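Local coordinates for putative histidinol-phosphate aminotransferase (Erwinia carotovora atroseptica, PDB 3LY1), which binds pyridoxal 5'-phosphate and probably acts as an aminotransferase of the histidinol-phosphate type, transferring amino groups, at residues T156-P159 with A160-E164; I275-K278 with A279-D282. All coordinates share one frame; numbering follows the deposited sequence.

Contact 1: residues T156-P159 with A160-E164; sequences TITP and ADVIE
Pro-159 and Thr-158 meet the opening turn of the helix 160-168 in two different ways, the proline through its backbone carbonyl and the threonine through its methyl group. Pro-159 O receives Val-162 N at 3.1 Å. The N-H points fairly straight at the oxygen, with an angle of 154°, but the donor stands 53° above the carbonyl plane, so the bond does not use a lone-pair direction. A second, weak bond arrives from Ile-163 N, which lies 3.4 Å from Pro-159 O. One carbonyl is therefore shared by two successive amides, i to i+3 and i to i+4, as the chain winds into the helix. Pro-159 occupies the N-cap position; lacking both an N-H and a polar side chain, it has its C=O as polar link to the first turn. The helix it starts follows strand 143-148 and leads to strand 174-179 in the large mixed sheet of the aminotransferase fold, a right-handed beta-alpha-beta crossover of the kind that builds this domain in PLP enzymes. The proline ring makes van der Waals contacts across the turn. Asp-161 OD1 comes to 3.5 Å from Pro-159 CB because CG sits between the backbone N and the carbonyl carbon (chi1 66°), which folds the carboxylate back along the chain. Val-162 CG2 lies 4.3 Å from Pro-159 CB. Thr-158 reaches further along the helix: its CG2, placed anti to the backbone N, packs 3.6 Å from Ile-163 CG1, the two side chains crossing at roughly a right angle. Ile-163 CD1 also comes within 3.7 Å of Thr-158 CB, and Val-162 CG1 touches Thr-158 CG2 at 4.0 Å. Ile-129 of helix 129-137 touches both Thr-158 and Val-162, while Asn-149 OD1 accepts a hydrogen bond from Thr-158 N.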
ATOM      1  N   THR A 156     -21.511 -17.506   4.255  1.00 15.99           N
ATOM      2  CA  THR A 156     -21.496 -18.776   4.961  1.00 15.61           C
ATOM      3  C   THR A 156     -20.084 -19.186   5.349  1.00 15.45           C
ATOM      4  O   THR A 156     -19.104 -18.738   4.765  1.00 14.78           O
ATOM      5  CB  THR A 156     -22.112 -19.869   4.105  1.00 15.07           C
ATOM      6  OG1 THR A 156     -21.462 -19.913   2.806  1.00 16.76           O
ATOM      7  CG2 THR A 156     -23.631 -19.556   3.921  1.00 16.10           C
ATOM      8  N   ILE A 157     -20.008 -20.066   6.336  1.00 15.24           N
ATOM      9  CA  ILE A 157     -18.753 -20.742   6.680  1.00 15.13           C
ATOM     10  C   ILE A 157     -18.721 -22.173   6.150  1.00 14.96           C
ATOM     11  O   ILE A 157     -19.767 -22.797   5.901  1.00 15.10           O
ATOM     12  CB  ILE A 157     -18.480 -20.729   8.204  1.00 13.88           C
ATOM     13  CG1 ILE A 157     -19.581 -21.450   8.995  1.00 16.41           C
ATOM     14  CG2 ILE A 157     -18.264 -19.276   8.689  1.00 14.35           C
ATOM     15  CD1 ILE A 157     -19.325 -22.972   9.252  1.00 15.84           C
ATOM     16  N   THR A 158     -17.498 -22.660   5.957  1.00 14.62           N
ATOM     17  CA  THR A 158     -17.211 -24.051   5.680  1.00 14.64           C
ATOM     18  C   THR A 158     -16.705 -24.627   6.999  1.00 14.81           C
ATOM     19  O   THR A 158     -15.788 -24.088   7.593  1.00 15.42           O
ATOM     20  CB  THR A 158     -16.134 -24.162   4.613  1.00 14.25           C
ATOM     21  OG1 THR A 158     -16.592 -23.505   3.423  1.00 16.42           O
ATOM     22  CG2 THR A 158     -15.813 -25.657   4.286  1.00 14.33           C
ATOM     23  N   PRO A 159     -17.331 -25.706   7.496  1.00 15.87           N
ATOM     24  CA  PRO A 159     -16.851 -26.286   8.768  1.00 15.29           C
ATOM     25  C   PRO A 159     -15.356 -26.617   8.813  1.00 15.11           C
ATOM     26  O   PRO A 159     -14.797 -27.138   7.838  1.00 14.86           O
ATOM     27  CB  PRO A 159     -17.681 -27.557   8.899  1.00 15.67           C
ATOM     28  CG  PRO A 159     -18.898 -27.320   8.083  1.00 16.75           C
ATOM     29  CD  PRO A 159     -18.411 -26.511   6.911  1.00 16.26           C
ATOM     30  N   ALA A 160     -14.715 -26.362   9.951  1.00 14.55           N
ATOM     31  CA  ALA A 160     -13.286 -26.673  10.079  1.00 15.44           C
ATOM     32  C   ALA A 160     -12.950 -28.152   9.845  1.00 16.07           C
ATOM     33  O   ALA A 160     -11.864 -28.462   9.304  1.00 16.66           O
ATOM     34  CB  ALA A 160     -12.755 -26.225  11.414  1.00 14.60           C
ATOM     35  N   ASP A 161     -13.863 -29.067  10.183  1.00 15.98           N
ATOM     36  CA  ASP A 161     -13.546 -30.490  10.034  1.00 17.37           C
ATOM     37  C   ASP A 161     -13.570 -30.967   8.579  1.00 17.40           C
ATOM     38  O   ASP A 161     -13.197 -32.090   8.279  1.00 17.59           O
ATOM     39  CB  ASP A 161     -14.382 -31.380  10.975  1.00 18.40           C
ATOM     40  CG  ASP A 161     -15.871 -31.386  10.666  1.00 21.69           C
ATOM     41  OD1 ASP A 161     -16.300 -30.733   9.676  1.00 28.34           O
ATOM     42  OD2 ASP A 161     -16.624 -32.082  11.414  1.00 26.63           O
ATOM     43  N   VAL A 162     -14.013 -30.109   7.676  1.00 17.26           N
ATOM     44  CA  VAL A 162     -13.983 -30.368   6.242  1.00 18.00           C
ATOM     45  C   VAL A 162     -12.691 -29.792   5.619  1.00 17.66           C
ATOM     46  O   VAL A 162     -12.041 -30.443   4.814  1.00 18.57           O
ATOM     47  CB  VAL A 162     -15.249 -29.768   5.621  1.00 18.53           C
ATOM     48  CG1 VAL A 162     -15.141 -29.639   4.087  1.00 20.92           C
ATOM     49  CG2 VAL A 162     -16.440 -30.594   6.048  1.00 20.78           C
ATOM     50  N   ILE A 163     -12.290 -28.599   6.037  1.00 17.10           N
ATOM     51  CA  ILE A 163     -11.042 -27.960   5.531  1.00 16.28           C
ATOM     52  C   ILE A 163      -9.725 -28.485   6.150  1.00 15.08           C
ATOM     53  O   ILE A 163      -8.764 -28.795   5.411  1.00 14.68           O
ATOM     54  CB  ILE A 163     -11.120 -26.424   5.691  1.00 16.56           C
ATOM     55  CG1 ILE A 163     -12.241 -25.893   4.785  1.00 17.86           C
ATOM     56  CG2 ILE A 163      -9.778 -25.761   5.354  1.00 15.61           C
ATOM     57  CD1 ILE A 163     -12.432 -24.370   4.760  1.00 18.75           C
ATOM     58  N   GLU A 164      -9.669 -28.574   7.470  1.00 13.45           N
ATOM     59  CA  GLU A 164      -8.419 -28.949   8.164  1.00 13.42           C
ATOM     60  C   GLU A 164      -7.799 -30.285   7.714  1.00 13.27           C
ATOM     61  O   GLU A 164      -6.584 -30.334   7.507  1.00 13.56           O
ATOM     62  CB  GLU A 164      -8.556 -28.913   9.686  1.00 12.92           C
ATOM     63  CG  GLU A 164      -8.780 -27.528  10.255  1.00 14.33           C
ATOM     64  CD  GLU A 164      -9.093 -27.516  11.758  1.00 19.30           C
ATOM     65  OE1 GLU A 164      -9.150 -28.607  12.386  1.00 20.52           O
ATOM     66  OE2 GLU A 164      -9.291 -26.408  12.321  1.00 20.38           O
TER

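Contact 2: residues I275-K278 with A279-D282; sequences ILLK and ALED
Glu-281 N and Leu-277 O form the shortest backbone bond here, 2.9 Å with an N-H angle of 175°. Leu-280 N meets Leu-276 O at 3.0 Å and Asp-282 N meets Lys-278 O at 3.1 Å, whereas Ala-279 N to Ile-275 O is a weak bond. On the exposed side a water donates to Asp-282 OD2 at 2.5 Å, a very short distance, and accepts a weak bond from Lys-278 NZ at 3.3 Å; this link holds for one of two lysine conformers and is tentative. In that conformer the charged atoms stay apart, NZ of Lys-278 lying 4.7 Å from OD2 of Asp-282; that carboxylate has its salt bridge with Arg-346, and Glu-281 OE2 pairs with the hydroxyl of Tyr-287. On the buried side Leu-280 CD1 touches Leu-276 CG at 4.1 Å and Leu-277 CD2 at 4.2 Å. Leu-276 carries CG anti to the backbone N (chi1 180°), which directs that carbon to its i+4 neighbour. All three leucines also pack on Val-295, and Ala-279 meets Ala-342: an amphipathic alpha-helix whose apolar side packs on strand 294-298 and helix 335-350, as in the small domain of fold-type I PLP enzymes.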
ATOM      1  N   ILE A 275     -32.643  -7.891  12.439  1.00 16.88           N
ATOM      2  CA  ILE A 275     -33.624  -6.978  11.862  1.00 17.45           C
ATOM      3  C   ILE A 275     -33.861  -7.263  10.384  1.00 17.22           C
ATOM      4  O   ILE A 275     -34.997  -7.302   9.928  1.00 17.20           O
ATOM      5  CB  ILE A 275     -33.200  -5.516  12.030  1.00 18.37           C
ATOM      6  CG1 ILE A 275     -33.244  -5.164  13.516  1.00 17.47           C
ATOM      7  CG2 ILE A 275     -34.134  -4.549  11.241  1.00 17.67           C
ATOM      8  CD1 ILE A 275     -32.598  -3.817  13.840  1.00 19.08           C
ATOM      9  N   LEU A 276     -32.785  -7.462   9.636  1.00 16.45           N
ATOM     10  CA  LEU A 276     -32.918  -7.809   8.230  1.00 16.65           C
ATOM     11  C   LEU A 276     -33.580  -9.182   8.020  1.00 15.96           C
ATOM     12  O   LEU A 276     -34.465  -9.309   7.145  1.00 14.87           O
ATOM     13  CB  LEU A 276     -31.571  -7.712   7.527  1.00 15.75           C
ATOM     14  CG  LEU A 276     -31.589  -8.069   6.034  1.00 15.52           C
ATOM     15  CD1 LEU A 276     -32.544  -7.190   5.210  1.00 12.79           C
ATOM     16  CD2 LEU A 276     -30.162  -7.936   5.541  1.00 14.79           C
ATOM     17  N   LEU A 277     -33.164 -10.181   8.811  1.00 16.15           N
ATOM     18  CA  LEU A 277     -33.687 -11.557   8.698  1.00 16.95           C
ATOM     19  C   LEU A 277     -35.196 -11.599   9.004  1.00 17.30           C
ATOM     20  O   LEU A 277     -35.936 -12.290   8.296  1.00 17.16           O
ATOM     21  CB  LEU A 277     -32.913 -12.555   9.583  1.00 17.05           C
ATOM     22  CG  LEU A 277     -31.404 -12.761   9.291  1.00 18.18           C
ATOM     23  CD1 LEU A 277     -30.828 -14.006  10.008  1.00 16.83           C
ATOM     24  CD2 LEU A 277     -31.121 -12.834   7.773  1.00 15.80           C
ATOM     25  N   LYS A 278     -35.635 -10.827   9.996  1.00 17.56           N
ATOM     26  CA  LYS A 278     -37.061 -10.703  10.332  0.50 17.76           C
ATOM     27  C   LYS A 278     -37.843 -10.224   9.109  1.00 17.66           C
ATOM     28  O   LYS A 278     -38.876 -10.785   8.776  1.00 18.88           O
ATOM     29  CB  LYS A 278     -37.270  -9.733  11.513  0.50 17.79           C
ATOM     30  CG  LYS A 278     -38.682  -9.755  12.133  0.50 18.68           C
ATOM     31  CD  LYS A 278     -38.847  -8.732  13.273  0.50 19.55           C
ATOM     32  CE  LYS A 278     -40.313  -8.338  13.525  0.50 19.23           C
ATOM     33  NZ  LYS A 278     -41.171  -9.515  13.817  0.50 17.48           N
ATOM     34  N   ALA A 279     -37.343  -9.181   8.429  1.00 17.52           N
ATOM     35  CA  ALA A 279     -37.985  -8.678   7.189  1.00 16.87           C
ATOM     36  C   ALA A 279     -38.028  -9.727   6.059  1.00 16.32           C
ATOM     37  O   ALA A 279     -39.062  -9.877   5.396  1.00 16.17           O
ATOM     38  CB  ALA A 279     -37.332  -7.359   6.698  1.00 16.14           C
ATOM     39  N   LEU A 280     -36.932 -10.464   5.852  1.00 16.16           N
ATOM     40  CA  LEU A 280     -36.863 -11.499   4.809  1.00 15.55           C
ATOM     41  C   LEU A 280     -37.867 -12.662   5.050  1.00 16.52           C
ATOM     42  O   LEU A 280     -38.548 -13.137   4.116  1.00 15.64           O
ATOM     43  CB  LEU A 280     -35.424 -12.023   4.643  1.00 15.44           C
ATOM     44  CG  LEU A 280     -34.417 -10.992   4.110  1.00 13.72           C
ATOM     45  CD1 LEU A 280     -32.982 -11.524   4.238  1.00 10.85           C
ATOM     46  CD2 LEU A 280     -34.719 -10.616   2.623  1.00 10.25           C
ATOM     47  N   GLU A 281     -37.922 -13.116   6.297  1.00 16.79           N
ATOM     48  CA  GLU A 281     -38.923 -14.074   6.761  1.00 18.41           C
ATOM     49  C   GLU A 281     -40.370 -13.612   6.552  1.00 17.56           C
ATOM     50  O   GLU A 281     -41.192 -14.386   6.097  1.00 17.19           O
ATOM     51  CB  GLU A 281     -38.661 -14.427   8.226  1.00 18.84           C
ATOM     52  CG  GLU A 281     -37.515 -15.395   8.299  1.00 23.34           C
ATOM     53  CD  GLU A 281     -37.033 -15.638   9.678  1.00 27.74           C
ATOM     54  OE1 GLU A 281     -37.720 -15.195  10.637  1.00 32.18           O
ATOM     55  OE2 GLU A 281     -35.955 -16.271   9.803  1.00 31.07           O
ATOM     56  N   ASP A 282     -40.664 -12.350   6.839  1.00 17.71           N
ATOM     57  CA  ASP A 282     -42.007 -11.812   6.601  1.00 17.55           C
ATOM     58  C   ASP A 282     -42.323 -11.826   5.093  1.00 17.52           C
ATOM     59  O   ASP A 282     -43.437 -12.080   4.693  1.00 17.20           O
ATOM     60  CB  ASP A 282     -42.099 -10.387   7.107  1.00 18.01           C
ATOM     61  CG  ASP A 282     -42.076 -10.290   8.654  1.00 19.80           C
ATOM     62  OD1 ASP A 282     -42.227 -11.319   9.366  1.00 20.24           O
ATOM     63  OD2 ASP A 282     -41.894  -9.161   9.150  1.00 20.98           O
TER
HETATM   64  O   HOH W   1     -42.766  -8.056  11.272  1.00 34.07           O

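Contact 1 precedes contact 2 along the chain, and both belong to the class I and II aminotransferase fold of one subunit. The contact centres are 27 Å apart and the nearest atoms about 11 Å, so they do not touch. Contact 1 belongs to the part built round the seven-stranded mixed sheet, where the loop after strand 143-148 enters helix 160-168; the side chain of Thr-158 is about 12 Å from bound pyridoxal phosphate. Contact 2 lies near the end of helix 259-283, beside the antiparallel pair 294-298 and 327-331 and away from the cofactor site. The two thus lie in separate parts of the subunit, the large cofactor-binding domain and probably the small C-terminal domain.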